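Local atomic coordinates of uncharacterized protein (Pseudomonas aeruginosa UCBPP-PA14, PDB entry 3FD9), a protein that probably represses the type III secretion regulon as an antiactivator, disrupting self-association and DNA binding of the activator ExsA until ExsC relieves it. Residues L219-P222 / L223-D227; Q165-T168 / Q169-A173; L33-L36 / Q37-P41; Y108-W111 / E112-D116; C51-L54 / Q55-A59. One frame throughout, in Å; residues are numbered along the deposited sequence.

Contact 1 of 5, residues L219-P222 / L223-D227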
loop_
_atom_site.group_PDB
_atom_site.type_symbol
_atom_site.label_atom_id
_atom_site.label_comp_id
_atom_site.label_asym_id
_atom_site.label_seq_id
_atom_site.Cartn_x
_atom_site.Cartn_y
_atom_site.Cartn_z
ATOM N N LEU A 219 -20.902 12.922 -26.785
ATOM C CA LEU A 219 -19.593 12.532 -26.270
ATOM C C LEU A 219 -18.893 11.560 -27.221
ATOM O O LEU A 219 -17.699 11.693 -27.489
ATOM C CB LEU A 219 -19.710 11.865 -24.907
ATOM C CG LEU A 219 -18.410 11.162 -24.507
ATOM C CD1 LEU A 219 -17.306 12.197 -24.333
ATOM C CD2 LEU A 219 -18.576 10.312 -23.249
ATOM N N TRP A 220 -19.641 10.585 -27.729
ATOM C CA TRP A 220 -19.048 9.546 -28.551
ATOM C C TRP A 220 -18.539 10.044 -29.893
ATOM O O TRP A 220 -17.439 9.689 -30.306
ATOM C CB TRP A 220 -20.015 8.385 -28.764
ATOM C CG TRP A 220 -19.311 7.057 -28.754
ATOM C CD1 TRP A 220 -18.997 6.285 -29.833
ATOM C CD2 TRP A 220 -18.806 6.360 -27.602
ATOM N NE1 TRP A 220 -18.341 5.147 -29.424
ATOM C CE2 TRP A 220 -18.215 5.170 -28.061
ATOM C CE3 TRP A 220 -18.809 6.623 -26.231
ATOM C CZ2 TRP A 220 -17.635 4.248 -27.196
ATOM C CZ3 TRP A 220 -18.229 5.702 -25.375
ATOM C CH2 TRP A 220 -17.654 4.535 -25.859
ATOM N N GLN A 221 -19.339 10.852 -30.576
ATOM C CA GLN A 221 -18.927 11.410 -31.857
ATOM C C GLN A 221 -17.478 11.924 -31.821
ATOM O O GLN A 221 -16.637 11.447 -32.588
ATOM C CB GLN A 221 -19.923 12.471 -32.343
ATOM C CG GLN A 221 -19.308 13.654 -33.088
ATOM C CD GLN A 221 -18.905 13.324 -34.515
ATOM O OE1 GLN A 221 -19.378 12.348 -35.104
ATOM N NE2 GLN A 221 -18.029 14.147 -35.084
ATOM N N PRO A 222 -17.169 12.867 -30.914
ATOM C CA PRO A 222 -15.797 13.380 -30.824
ATOM C C PRO A 222 -14.814 12.326 -30.341
ATOM O O PRO A 222 -13.651 12.349 -30.726
ATOM C CB PRO A 222 -15.897 14.476 -29.763
ATOM C CG PRO A 222 -17.347 14.765 -29.619
ATOM C CD PRO A 222 -18.057 13.501 -29.928
ATOM N N LEU A 223 -15.273 11.417 -29.491
ATOM C CA LEU A 223 -14.377 10.443 -28.884
ATOM C C LEU A 223 -13.763 9.535 -29.951
ATOM O O LEU A 223 -12.598 9.144 -29.860
ATOM C CB LEU A 223 -15.114 9.620 -27.819
ATOM C CG LEU A 223 -14.229 8.898 -26.801
ATOM C CD1 LEU A 223 -13.482 9.899 -25.948
ATOM C CD2 LEU A 223 -15.038 7.975 -25.924
ATOM N N CYS A 224 -14.543 9.221 -30.977
ATOM C CA CYS A 224 -14.099 8.298 -32.015
ATOM C C CYS A 224 -13.338 9.004 -33.114
ATOM O O CYS A 224 -13.015 8.393 -34.135
ATOM C CB CYS A 224 -15.288 7.566 -32.622
ATOM S SG CYS A 224 -16.134 6.521 -31.456
ATOM N N ARG A 225 -13.053 10.287 -32.910
ATOM C CA ARG A 225 -12.360 11.064 -33.925
ATOM C C ARG A 225 -11.189 11.798 -33.324
ATOM O O ARG A 225 -10.700 12.769 -33.886
ATOM C CB ARG A 225 -13.307 12.061 -34.585
ATOM C CG ARG A 225 -14.619 11.450 -35.024
ATOM C CD ARG A 225 -15.068 12.016 -36.353
ATOM N NE ARG A 225 -14.397 11.348 -37.467
ATOM C CZ ARG A 225 -13.421 11.887 -38.193
ATOM N NH1 ARG A 225 -12.999 13.117 -37.927
ATOM N NH2 ARG A 225 -12.873 11.195 -39.188
ATOM N N LEU A 226 -10.740 11.342 -32.170
ATOM C CA LEU A 226 -9.674 12.044 -31.491
ATOM C C LEU A 226 -8.499 12.292 -32.429
ATOM O O LEU A 226 -7.927 13.388 -32.447
ATOM C CB LEU A 226 -9.232 11.266 -30.246
ATOM C CG LEU A 226 -10.262 11.301 -29.118
ATOM C CD1 LEU A 226 -9.839 10.432 -27.963
ATOM C CD2 LEU A 226 -10.470 12.737 -28.675
ATOM N N ASP A 227 -8.156 11.268 -33.205
ATOM C CA ASP A 227 -6.964 11.293 -34.042
ATOM C C ASP A 227 -7.158 12.120 -35.308
ATOM O O ASP A 227 -6.218 12.719 -35.832
ATOM C CB ASP A 227 -6.574 9.870 -34.422
ATOM C CG ASP A 227 -5.189 9.790 -35.018
ATOM O OD1 ASP A 227 -4.258 10.385 -34.431
ATOM O OD2 ASP A 227 -5.033 9.127 -36.069
#

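Contact 2 of 5, residues Q165-T168 / Q169-A173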
loop_
_atom_site.group_PDB
_atom_site.type_symbol
_atom_site.label_atom_id
_atom_site.label_comp_id
_atom_site.label_asym_id
_atom_site.label_seq_id
_atom_site.Cartn_x
_atom_site.Cartn_y
_atom_site.Cartn_z
ATOM N N GLN A 165 -23.639 -7.084 13.709
ATOM C CA GLN A 165 -23.202 -7.737 12.484
ATOM C C GLN A 165 -24.413 -8.196 11.679
ATOM O O GLN A 165 -24.453 -8.040 10.459
ATOM C CB GLN A 165 -22.282 -8.919 12.797
ATOM C CG GLN A 165 -21.613 -9.522 11.570
ATOM C CD GLN A 165 -20.562 -8.607 10.964
ATOM O OE1 GLN A 165 -19.547 -8.307 11.594
ATOM N NE2 GLN A 165 -20.795 -8.169 9.730
ATOM N N ALA A 166 -25.400 -8.756 12.373
ATOM C CA ALA A 166 -26.643 -9.181 11.737
ATOM C C ALA A 166 -27.309 -8.016 11.008
ATOM O O ALA A 166 -27.551 -8.086 9.807
ATOM C CB ALA A 166 -27.595 -9.786 12.765
ATOM N N ARG A 167 -27.603 -6.948 11.744
ATOM C CA ARG A 167 -28.193 -5.752 11.157
ATOM C C ARG A 167 -27.385 -5.305 9.947
ATOM O O ARG A 167 -27.911 -5.200 8.839
ATOM C CB ARG A 167 -28.259 -4.624 12.189
ATOM C CG ARG A 167 -28.585 -3.256 11.603
ATOM C CD ARG A 167 -29.973 -3.212 10.975
ATOM N NE ARG A 167 -31.025 -3.554 11.931
ATOM C CZ ARG A 167 -31.748 -4.670 11.886
ATOM N NH1 ARG A 167 -31.543 -5.557 10.919
ATOM N NH2 ARG A 167 -32.681 -4.899 12.802
ATOM N N THR A 168 -26.102 -5.045 10.166
ATOM C CA THR A 168 -25.214 -4.638 9.089
ATOM C C THR A 168 -25.403 -5.560 7.898
ATOM O O THR A 168 -25.508 -5.107 6.765
ATOM C CB THR A 168 -23.739 -4.663 9.528
ATOM O OG1 THR A 168 -23.517 -3.650 10.517
ATOM C CG2 THR A 168 -22.830 -4.407 8.337
ATOM N N GLN A 169 -25.471 -6.857 8.175
ATOM C CA GLN A 169 -25.617 -7.858 7.129
ATOM C C GLN A 169 -26.941 -7.707 6.387
ATOM O O GLN A 169 -27.010 -7.921 5.176
ATOM C CB GLN A 169 -25.512 -9.262 7.727
ATOM C CG GLN A 169 -24.811 -10.268 6.833
ATOM C CD GLN A 169 -23.376 -9.869 6.527
ATOM O OE1 GLN A 169 -23.125 -8.979 5.708
ATOM N NE2 GLN A 169 -22.425 -10.534 7.179
ATOM N N GLU A 170 -27.990 -7.338 7.116
ATOM C CA GLU A 170 -29.316 -7.194 6.526
ATOM C C GLU A 170 -29.316 -6.092 5.483
ATOM O O GLU A 170 -29.770 -6.290 4.358
ATOM C CB GLU A 170 -30.366 -6.874 7.594
ATOM C CG GLU A 170 -30.305 -7.745 8.842
ATOM C CD GLU A 170 -30.799 -9.166 8.612
ATOM O OE1 GLU A 170 -30.765 -9.637 7.453
ATOM O OE2 GLU A 170 -31.219 -9.812 9.599
ATOM N N GLN A 171 -28.809 -4.924 5.862
ATOM C CA GLN A 171 -28.833 -3.780 4.965
ATOM C C GLN A 171 -27.931 -3.976 3.760
ATOM O O GLN A 171 -28.220 -3.475 2.681
ATOM C CB GLN A 171 -28.508 -2.476 5.698
ATOM C CG GLN A 171 -27.513 -2.598 6.827
ATOM C CD GLN A 171 -27.715 -1.516 7.874
ATOM O OE1 GLN A 171 -26.761 -1.050 8.503
ATOM N NE2 GLN A 171 -28.966 -1.103 8.061
ATOM N N VAL A 172 -26.840 -4.709 3.934
ATOM C CA VAL A 172 -26.013 -5.055 2.789
ATOM C C VAL A 172 -26.859 -5.859 1.799
ATOM O O VAL A 172 -26.854 -5.586 0.597
ATOM C CB VAL A 172 -24.743 -5.840 3.197
ATOM C CG1 VAL A 172 -24.107 -6.504 1.987
ATOM C CG2 VAL A 172 -23.745 -4.918 3.866
ATOM N N ALA A 173 -27.604 -6.833 2.311
ATOM C CA ALA A 173 -28.475 -7.645 1.472
ATOM C C ALA A 173 -29.448 -6.776 0.688
ATOM O O ALA A 173 -29.688 -7.018 -0.495
ATOM C CB ALA A 173 -29.233 -8.655 2.314
#

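Contact 3 of 5, residues L33-L36 / Q37-P41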
loop_
_atom_site.group_PDB
_atom_site.type_symbol
_atom_site.label_atom_id
_atom_site.label_comp_id
_atom_site.label_asym_id
_atom_site.label_seq_id
_atom_site.Cartn_x
_atom_site.Cartn_y
_atom_site.Cartn_z
ATOM N N LEU A 33 4.467 12.117 0.412
ATOM C CA LEU A 33 3.871 12.881 1.497
ATOM C C LEU A 33 4.926 13.671 2.281
ATOM O O LEU A 33 4.706 14.823 2.629
ATOM C CB LEU A 33 3.109 11.957 2.441
ATOM C CG LEU A 33 2.214 12.667 3.449
ATOM C CD1 LEU A 33 0.898 13.023 2.783
ATOM C CD2 LEU A 33 1.980 11.804 4.667
ATOM N N ALA A 34 6.075 13.064 2.546
ATOM C CA ALA A 34 7.104 13.725 3.338
ATOM C C ALA A 34 7.603 14.990 2.659
ATOM O O ALA A 34 7.917 15.979 3.319
ATOM C CB ALA A 34 8.272 12.772 3.611
ATOM N N LEU A 35 7.686 14.953 1.336
ATOM C CA LEU A 35 8.201 16.089 0.595
ATOM C C LEU A 35 7.162 17.192 0.625
ATOM O O LEU A 35 7.474 18.362 0.847
ATOM C CB LEU A 35 8.502 15.681 -0.840
ATOM C CG LEU A 35 8.902 16.805 -1.792
ATOM C CD1 LEU A 35 10.087 17.601 -1.261
ATOM C CD2 LEU A 35 9.194 16.229 -3.176
ATOM N N LEU A 36 5.913 16.798 0.407
ATOM C CA LEU A 36 4.798 17.723 0.446
ATOM C C LEU A 36 4.678 18.370 1.819
ATOM O O LEU A 36 4.441 19.566 1.915
ATOM C CB LEU A 36 3.498 17.014 0.075
ATOM C CG LEU A 36 3.432 16.464 -1.348
ATOM C CD1 LEU A 36 2.198 15.609 -1.535
ATOM C CD2 LEU A 36 3.468 17.597 -2.354
ATOM N N GLN A 37 4.854 17.591 2.878
ATOM C CA GLN A 37 4.717 18.133 4.221
ATOM C C GLN A 37 5.775 19.180 4.496
ATOM O O GLN A 37 5.530 20.152 5.199
ATOM C CB GLN A 37 4.757 17.033 5.271
ATOM C CG GLN A 37 3.411 16.368 5.456
ATOM C CD GLN A 37 3.440 15.202 6.424
ATOM O OE1 GLN A 37 4.490 14.588 6.659
ATOM N NE2 GLN A 37 2.276 14.882 6.992
ATOM N N ARG A 38 6.956 18.993 3.928
ATOM C CA ARG A 38 8.057 19.920 4.163
ATOM C C ARG A 38 7.854 21.217 3.382
ATOM O O ARG A 38 8.200 22.305 3.863
ATOM C CB ARG A 38 9.386 19.260 3.790
ATOM C CG ARG A 38 10.562 20.187 3.815
ATOM C CD ARG A 38 10.810 20.717 5.222
ATOM N NE ARG A 38 11.179 19.672 6.170
ATOM C CZ ARG A 38 11.425 19.888 7.459
ATOM N NH1 ARG A 38 11.342 21.112 7.954
ATOM N NH2 ARG A 38 11.757 18.884 8.258
HETATM N N MSE A 39 7.290 21.097 2.181
HETATM C CA MSE A 39 7.249 22.219 1.254
HETATM C C MSE A 39 5.984 23.064 1.391
HETATM O O MSE A 39 6.007 24.284 1.188
HETATM C CB MSE A 39 7.401 21.724 -0.183
HETATM C CG MSE A 39 8.660 20.934 -0.409
HETATM SE SE MSE A 39 10.259 21.917 0.158
HETATM C CE MSE A 39 11.371 20.407 0.658
ATOM N N LEU A 40 4.883 22.404 1.732
ATOM C CA LEU A 40 3.602 23.066 1.885
ATOM C C LEU A 40 3.319 23.380 3.345
ATOM O O LEU A 40 3.436 22.504 4.207
ATOM C CB LEU A 40 2.483 22.187 1.331
ATOM C CG LEU A 40 2.435 22.012 -0.182
ATOM C CD1 LEU A 40 1.090 21.434 -0.602
ATOM C CD2 LEU A 40 2.662 23.335 -0.873
ATOM N N PRO A 41 2.946 24.638 3.620
ATOM C CA PRO A 41 2.436 25.109 4.908
ATOM C C PRO A 41 1.266 24.247 5.345
ATOM O O PRO A 41 0.533 23.764 4.491
ATOM C CB PRO A 41 1.922 26.511 4.581
ATOM C CG PRO A 41 2.703 26.941 3.392
ATOM C CD PRO A 41 2.980 25.710 2.608
#

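Contact 4 of 5, residues Y108-W111 / E112-D116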
loop_
_atom_site.group_PDB
_atom_site.type_symbol
_atom_site.label_atom_id
_atom_site.label_comp_id
_atom_site.label_asym_id
_atom_site.label_seq_id
_atom_site.Cartn_x
_atom_site.Cartn_y
_atom_site.Cartn_z
ATOM N N TYR A 108 -19.469 6.279 -17.338
ATOM C CA TYR A 108 -20.432 5.215 -17.077
ATOM C C TYR A 108 -21.095 5.394 -15.727
ATOM O O TYR A 108 -22.265 5.099 -15.565
ATOM C CB TYR A 108 -19.778 3.836 -17.150
ATOM C CG TYR A 108 -20.781 2.719 -17.018
ATOM C CD1 TYR A 108 -21.304 2.087 -18.146
ATOM C CD2 TYR A 108 -21.234 2.314 -15.771
ATOM C CE1 TYR A 108 -22.236 1.067 -18.032
ATOM C CE2 TYR A 108 -22.164 1.302 -15.646
ATOM C CZ TYR A 108 -22.660 0.682 -16.779
ATOM O OH TYR A 108 -23.578 -0.331 -16.652
ATOM N N GLY A 109 -20.335 5.873 -14.752
ATOM C CA GLY A 109 -20.903 6.168 -13.450
ATOM C C GLY A 109 -21.943 7.261 -13.572
ATOM O O GLY A 109 -22.999 7.210 -12.950
ATOM N N TRP A 110 -21.634 8.258 -14.387
ATOM C CA TRP A 110 -22.567 9.340 -14.654
ATOM C C TRP A 110 -23.807 8.817 -15.387
ATOM O O TRP A 110 -24.925 9.013 -14.930
ATOM C CB TRP A 110 -21.882 10.447 -15.452
ATOM C CG TRP A 110 -22.782 11.572 -15.773
ATOM C CD1 TRP A 110 -23.006 12.688 -15.019
ATOM C CD2 TRP A 110 -23.605 11.701 -16.937
ATOM N NE1 TRP A 110 -23.917 13.505 -15.644
ATOM C CE2 TRP A 110 -24.300 12.919 -16.825
ATOM C CE3 TRP A 110 -23.820 10.907 -18.063
ATOM C CZ2 TRP A 110 -25.189 13.359 -17.794
ATOM C CZ3 TRP A 110 -24.706 11.344 -19.027
ATOM C CH2 TRP A 110 -25.383 12.557 -18.885
ATOM N N TRP A 111 -23.608 8.146 -16.516
ATOM C CA TRP A 111 -24.719 7.542 -17.236
ATOM C C TRP A 111 -25.609 6.776 -16.272
ATOM O O TRP A 111 -26.799 7.041 -16.153
ATOM C CB TRP A 111 -24.207 6.600 -18.320
ATOM C CG TRP A 111 -25.291 5.920 -19.091
ATOM C CD1 TRP A 111 -26.153 6.502 -19.971
ATOM C CD2 TRP A 111 -25.627 4.528 -19.064
ATOM N NE1 TRP A 111 -27.007 5.562 -20.494
ATOM C CE2 TRP A 111 -26.705 4.342 -19.954
ATOM C CE3 TRP A 111 -25.122 3.421 -18.376
ATOM C CZ2 TRP A 111 -27.286 3.097 -20.171
ATOM C CZ3 TRP A 111 -25.695 2.187 -18.595
ATOM C CH2 TRP A 111 -26.767 2.033 -19.483
ATOM N N GLU A 112 -25.016 5.828 -15.570
ATOM C CA GLU A 112 -25.721 5.037 -14.576
ATOM C C GLU A 112 -26.676 5.865 -13.703
ATOM O O GLU A 112 -27.790 5.428 -13.412
ATOM C CB GLU A 112 -24.689 4.350 -13.694
ATOM C CG GLU A 112 -25.203 3.189 -12.912
ATOM C CD GLU A 112 -24.152 2.654 -11.983
ATOM O OE1 GLU A 112 -23.497 3.470 -11.292
ATOM O OE2 GLU A 112 -23.974 1.420 -11.952
ATOM N N SER A 113 -26.228 7.048 -13.283
ATOM C CA SER A 113 -27.000 7.917 -12.396
ATOM C C SER A 113 -28.275 8.431 -13.037
ATOM O O SER A 113 -29.255 8.672 -12.340
ATOM C CB SER A 113 -26.169 9.121 -11.949
ATOM O OG SER A 113 -25.068 8.728 -11.153
ATOM N N LEU A 114 -28.260 8.635 -14.352
ATOM C CA LEU A 114 -29.472 9.051 -15.047
ATOM C C LEU A 114 -30.570 8.023 -14.820
ATOM O O LEU A 114 -31.689 8.372 -14.463
ATOM C CB LEU A 114 -29.233 9.192 -16.546
ATOM C CG LEU A 114 -28.256 10.244 -17.056
ATOM C CD1 LEU A 114 -28.269 10.219 -18.575
ATOM C CD2 LEU A 114 -28.621 11.632 -16.532
ATOM N N LEU A 115 -30.232 6.755 -15.025
ATOM C CA LEU A 115 -31.192 5.662 -14.927
ATOM C C LEU A 115 -31.809 5.550 -13.536
ATOM O O LEU A 115 -32.904 5.011 -13.371
ATOM C CB LEU A 115 -30.523 4.341 -15.311
ATOM C CG LEU A 115 -29.717 4.357 -16.613
ATOM C CD1 LEU A 115 -29.276 2.949 -16.992
ATOM C CD2 LEU A 115 -30.523 4.986 -17.740
ATOM N N ASP A 116 -31.090 6.057 -12.542
ATOM C CA ASP A 116 -31.548 6.082 -11.161
ATOM C C ASP A 116 -30.498 6.825 -10.352
ATOM O O ASP A 116 -29.359 6.375 -10.225
ATOM C CB ASP A 116 -31.739 4.666 -10.615
ATOM C CG ASP A 116 -32.271 4.654 -9.180
ATOM O OD1 ASP A 116 -32.126 5.676 -8.467
ATOM O OD2 ASP A 116 -32.835 3.618 -8.762
#

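Contact 5 of 5, residues C51-L54 / Q55-A59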
loop_
_atom_site.group_PDB
_atom_site.type_symbol
_atom_site.label_atom_id
_atom_site.label_comp_id
_atom_site.label_asym_id
_atom_site.label_seq_id
_atom_site.Cartn_x
_atom_site.Cartn_y
_atom_site.Cartn_z
ATOM N N CYS A 51 -9.282 19.503 -1.990
ATOM C CA CYS A 51 -9.581 20.070 -3.299
ATOM C C CYS A 51 -10.178 19.045 -4.265
ATOM O O CYS A 51 -9.949 17.847 -4.136
ATOM C CB CYS A 51 -8.343 20.753 -3.890
ATOM S SG CYS A 51 -7.168 19.672 -4.705
ATOM N N GLU A 52 -10.947 19.527 -5.233
ATOM C CA GLU A 52 -11.679 18.652 -6.152
ATOM C C GLU A 52 -10.783 17.741 -6.973
ATOM O O GLU A 52 -11.088 16.566 -7.148
ATOM C CB GLU A 52 -12.556 19.480 -7.092
ATOM C CG GLU A 52 -13.856 19.948 -6.469
ATOM C CD GLU A 52 -14.864 18.820 -6.334
ATOM O OE1 GLU A 52 -14.453 17.634 -6.385
ATOM O OE2 GLU A 52 -16.071 19.124 -6.181
ATOM N N TRP A 53 -9.690 18.301 -7.490
ATOM C CA TRP A 53 -8.734 17.565 -8.320
ATOM C C TRP A 53 -8.213 16.352 -7.584
ATOM O O TRP A 53 -8.325 15.235 -8.066
ATOM C CB TRP A 53 -7.567 18.465 -8.724
ATOM C CG TRP A 53 -6.482 17.769 -9.483
ATOM C CD1 TRP A 53 -6.521 17.372 -10.788
ATOM C CD2 TRP A 53 -5.181 17.407 -8.996
ATOM N NE1 TRP A 53 -5.334 16.776 -11.142
ATOM C CE2 TRP A 53 -4.493 16.782 -10.058
ATOM C CE3 TRP A 53 -4.534 17.536 -7.759
ATOM C CZ2 TRP A 53 -3.198 16.292 -9.929
ATOM C CZ3 TRP A 53 -3.245 17.051 -7.628
ATOM C CH2 TRP A 53 -2.589 16.433 -8.712
ATOM N N LEU A 54 -7.653 16.571 -6.405
ATOM C CA LEU A 54 -7.076 15.472 -5.651
ATOM C C LEU A 54 -8.166 14.495 -5.209
ATOM O O LEU A 54 -7.923 13.300 -5.085
ATOM C CB LEU A 54 -6.274 15.993 -4.456
ATOM C CG LEU A 54 -5.421 14.950 -3.730
ATOM C CD1 LEU A 54 -4.550 14.169 -4.712
ATOM C CD2 LEU A 54 -4.561 15.593 -2.651
ATOM N N GLN A 55 -9.369 15.006 -4.979
ATOM C CA GLN A 55 -10.493 14.158 -4.594
ATOM C C GLN A 55 -10.904 13.232 -5.739
ATOM O O GLN A 55 -11.314 12.094 -5.520
ATOM C CB GLN A 55 -11.687 15.017 -4.175
ATOM C CG GLN A 55 -11.489 15.786 -2.885
ATOM C CD GLN A 55 -11.554 14.894 -1.672
ATOM O OE1 GLN A 55 -12.019 13.751 -1.744
ATOM N NE2 GLN A 55 -11.083 15.408 -0.540
ATOM N N GLN A 56 -10.803 13.748 -6.958
ATOM C CA GLN A 56 -11.120 13.004 -8.164
ATOM C C GLN A 56 -10.114 11.877 -8.338
ATOM O O GLN A 56 -10.485 10.733 -8.603
ATOM C CB GLN A 56 -11.084 13.955 -9.366
ATOM C CG GLN A 56 -11.262 13.323 -10.746
ATOM C CD GLN A 56 -11.487 14.373 -11.842
ATOM O OE1 GLN A 56 -12.535 15.029 -11.890
ATOM N NE2 GLN A 56 -10.501 14.535 -12.723
ATOM N N ARG A 57 -8.835 12.197 -8.174
ATOM C CA ARG A 57 -7.796 11.182 -8.270
ATOM C C ARG A 57 -7.971 10.115 -7.202
ATOM O O ARG A 57 -7.807 8.929 -7.483
ATOM C CB ARG A 57 -6.405 11.805 -8.219
ATOM C CG ARG A 57 -6.114 12.647 -9.445
ATOM C CD ARG A 57 -4.653 12.979 -9.580
ATOM N NE ARG A 57 -3.872 11.794 -9.927
ATOM C CZ ARG A 57 -3.227 11.621 -11.078
ATOM N NH1 ARG A 57 -3.260 12.563 -12.014
ATOM N NH2 ARG A 57 -2.543 10.504 -11.286
ATOM N N LEU A 58 -8.325 10.521 -5.987
ATOM C CA LEU A 58 -8.572 9.551 -4.920
ATOM C C LEU A 58 -9.669 8.556 -5.313
ATOM O O LEU A 58 -9.454 7.336 -5.315
ATOM C CB LEU A 58 -8.937 10.254 -3.611
ATOM C CG LEU A 58 -9.351 9.356 -2.436
ATOM C CD1 LEU A 58 -8.296 8.328 -2.122
ATOM C CD2 LEU A 58 -9.654 10.193 -1.191
ATOM N N ALA A 59 -10.837 9.085 -5.660
ATOM C CA ALA A 59 -11.975 8.261 -6.049
ATOM C C ALA A 59 -11.642 7.302 -7.201
ATOM O O ALA A 59 -12.188 6.201 -7.289
ATOM C CB ALA A 59 -13.149 9.141 -6.422
#

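Contact 1 of 5, residues L219-P222 / L223-D227
Trp220 meets the side chains three and four residues further on, Leu223 and Cys224, where helix 217-223 ends. Leu223 has CG anti to the backbone N (chi1 -161°), which brings CD2 over one face of the indole, 3.9 Å above the ring plane, a CH-pi contact with the six-membered ring. At the pyrrole end the sulfur of Cys224 comes in obliquely, SG lying 3.8 Å from the centroid of the five-membered ring of Trp220. The backbone sets this spacing: Leu223 N bonds to Leu219 O, and Cys224 N reaches Trp220 O at 3.0 Å before Cys224 leaves helical angles. Pro222, whose nitrogen has no hydrogen to give, kinks the turn but still offers its carbonyl to Arg225 N, at 3.1 Å from Pro222 O. Further out, Met99 of helix 96-115 packs on Leu223 and Leu104 on Trp220. Buried Leu223 and indole thus meet by dispersion, exposed Cys224 adds a polarisable sulfur, and Asp229 balances the charge of Arg225 in a salt bridge.

Contact 2 of 5, residues Q165-T168 / Q169-A173
Main-chain bonds of the alpha-helical i to i+4 kind run unbroken from Gln165-Thr168 into Gln169-Ala173, among them Gln171 N to Arg167 O at 3.1 Å. On one flank Gln165 and Gln169 lie side by side and point the same way, their NE2 atoms 3.8 Å apart; Gln165 NE2 spends its hydrogen bond on Ser133 of helix 119-147. Arg167 runs outward, bent at chi2 (64°) and chi3 (58°), which sets its guanidinium edge beside the aliphatic part of Glu170, with Arg167 NH1 3.3 Å from Glu170 CG. The charges stay apart, Arg167 NH1 to Glu170 OE2 being 4.5 Å, too far for a salt bridge. Across the same arginine, at about a right angle, Gln171 lays NE2 3.7 Å from Arg167 CD. Buried Thr168 bonds through OG1 to Cys164 O and packs on Leu136 and Gln132. Small Thr168 facing the partner helix, flanking glutamines reaching it and charged residues away from it suit one arm of an antiparallel helical hairpin, here helices 119-147 and 157-189.

Contact 3 of 5, residues L33-L36 / Q37-P41
Leu35 and selenomethionine Met39 make the dense side of this helical turn, Leu35 CD1 lying 3.6 Å from Met39 CE and 3.7 Å from Met39 CG. The selenomethionine chain, bent at chi2 (-54°), curls back toward the leucine. A flexible, unbranched apolar chain suits this spot, because Met39 also meets Leu73 of helix 66-76 and Trp193 of the second subunit, while Leu35 packs on Ile100 of that subunit. Leu36 and Leu40 continue the apolar surface toward helix 66-76, on Leu73 and Ala76. The segment is the last turn of helix 30-39 in a small helical N-terminal domain: Leu40 N still bonds to Leu36 O at 2.9 Å, but Leu40 itself has left helical angles, and Pro41 stands at the N-cap of helix 42-50. Looser is the pairing of exposed Gln37 with Leu33. The glutamine runs extended beyond CG and lays its amide beside the leucine, with Gln37 NE2 3.9 Å from Leu33 CD2, an apolar touch made by a polar group; Leu45 of helix 42-50 meets Gln37 too. Arg38, by contrast, leaves the turn for the neighbouring chain, where its NH1 forms a salt bridge with Glu112 of the second subunit.

Contact 4 of 5, residues Y108-W111 / E112-D116
The C-terminal turns of helix 96-115 carry two tryptophan-leucine pairs spaced i to i+4, facing several neighbouring helices at once. Leu114 lies over one face of the Trp110 indole, its CG 4.3 Å from the centroid of the six-membered ring and its CD1 3.7 Å from Trp110 CH2. One residue on, Leu115 repeats the pattern on Trp111, with CD1 3.6 Å above the ring plane, although this leucine is poorly ordered. Both indoles have CG anti to the backbone N (chi1 179°), a setting that carries them forward along the helix to meet the leucines. Trp110 also meets Trp239 edge-to-face, and Trp111 meets Trp190 in the same manner. Gly109 O is gripped twice, by Ser113 N at 3.3 Å and by Ser113 OG at 3.1 Å, from opposite faces of its carbonyl plane; a small hydroxyl residue can fold back this way. Glu112 OE2 approaches the edge of Tyr108, 4.1 Å from CE2, and forms salt bridges with Arg123 and with an arginine of the third subunit. With two arginines at hand, the buried carboxylate would probably stay ionised, joining its own helices to a neighbouring chain.

Contact 5 of 5, residues C51-L54 / Q55-A59
Trp53 holds CG anti to its main-chain nitrogen (chi1 175°) while Arg57, one turn later, holds CG beside its own nitrogen (chi1 -67°), which lays the two chains side by side and pointing the same way. The arginine chain then turns, and Arg57 CD sits over one indole face, 3.6 Å from Trp53 CZ2 and 4.1 Å from the centroid of the six-membered ring. This is a CH-pi contact made by the methylene; the guanidinium goes on past the ring, its plane well turned from that of the indole. A common carboxylate receives both polar ends, Asp89 taking a hydrogen bond from Trp53 NE1 and a salt bridge from Arg57 NH1. The pair belongs to the start of helix 52-60 in the N-terminal domain, where Cys51 is the N-cap: its SG accepts from Leu54 N at 3.6 Å, a long bond suited to the large sulfur. The helical bonds follow, Gln56 N to Glu52 O at 2.8 Å and Arg57 N to Trp53 O at 3.1 Å. Leu54, apolar and buried, turns to Leu48 and Phe49 of helix 42-50, whereas Gln56 uses its amide on Gln247 and Asp250, tying this helix to residues near the C-terminus.

How the contacts relate
All five are local contacts along a helix or at its end, spread along the chain in the order 3, 5, 4, 2, 1. Contacts 3 and 5 share the N-terminal domain, with centres 18 Å apart, and helix 42-50 packs against both. Contact 4 has its centre about 14 Å from that of the chain and about 20 Å from those of contacts 1 and 5, and contact 1 rests on earlier turns of the same helix 96-115. Contact 2 sits far out on the hairpin, 44 Å centre to centre from contact 1. Within one chain contacts 3 and 4 are 38 Å apart between centres, yet they meet across subunits, Arg38 of one copy pairing with Glu112 of another.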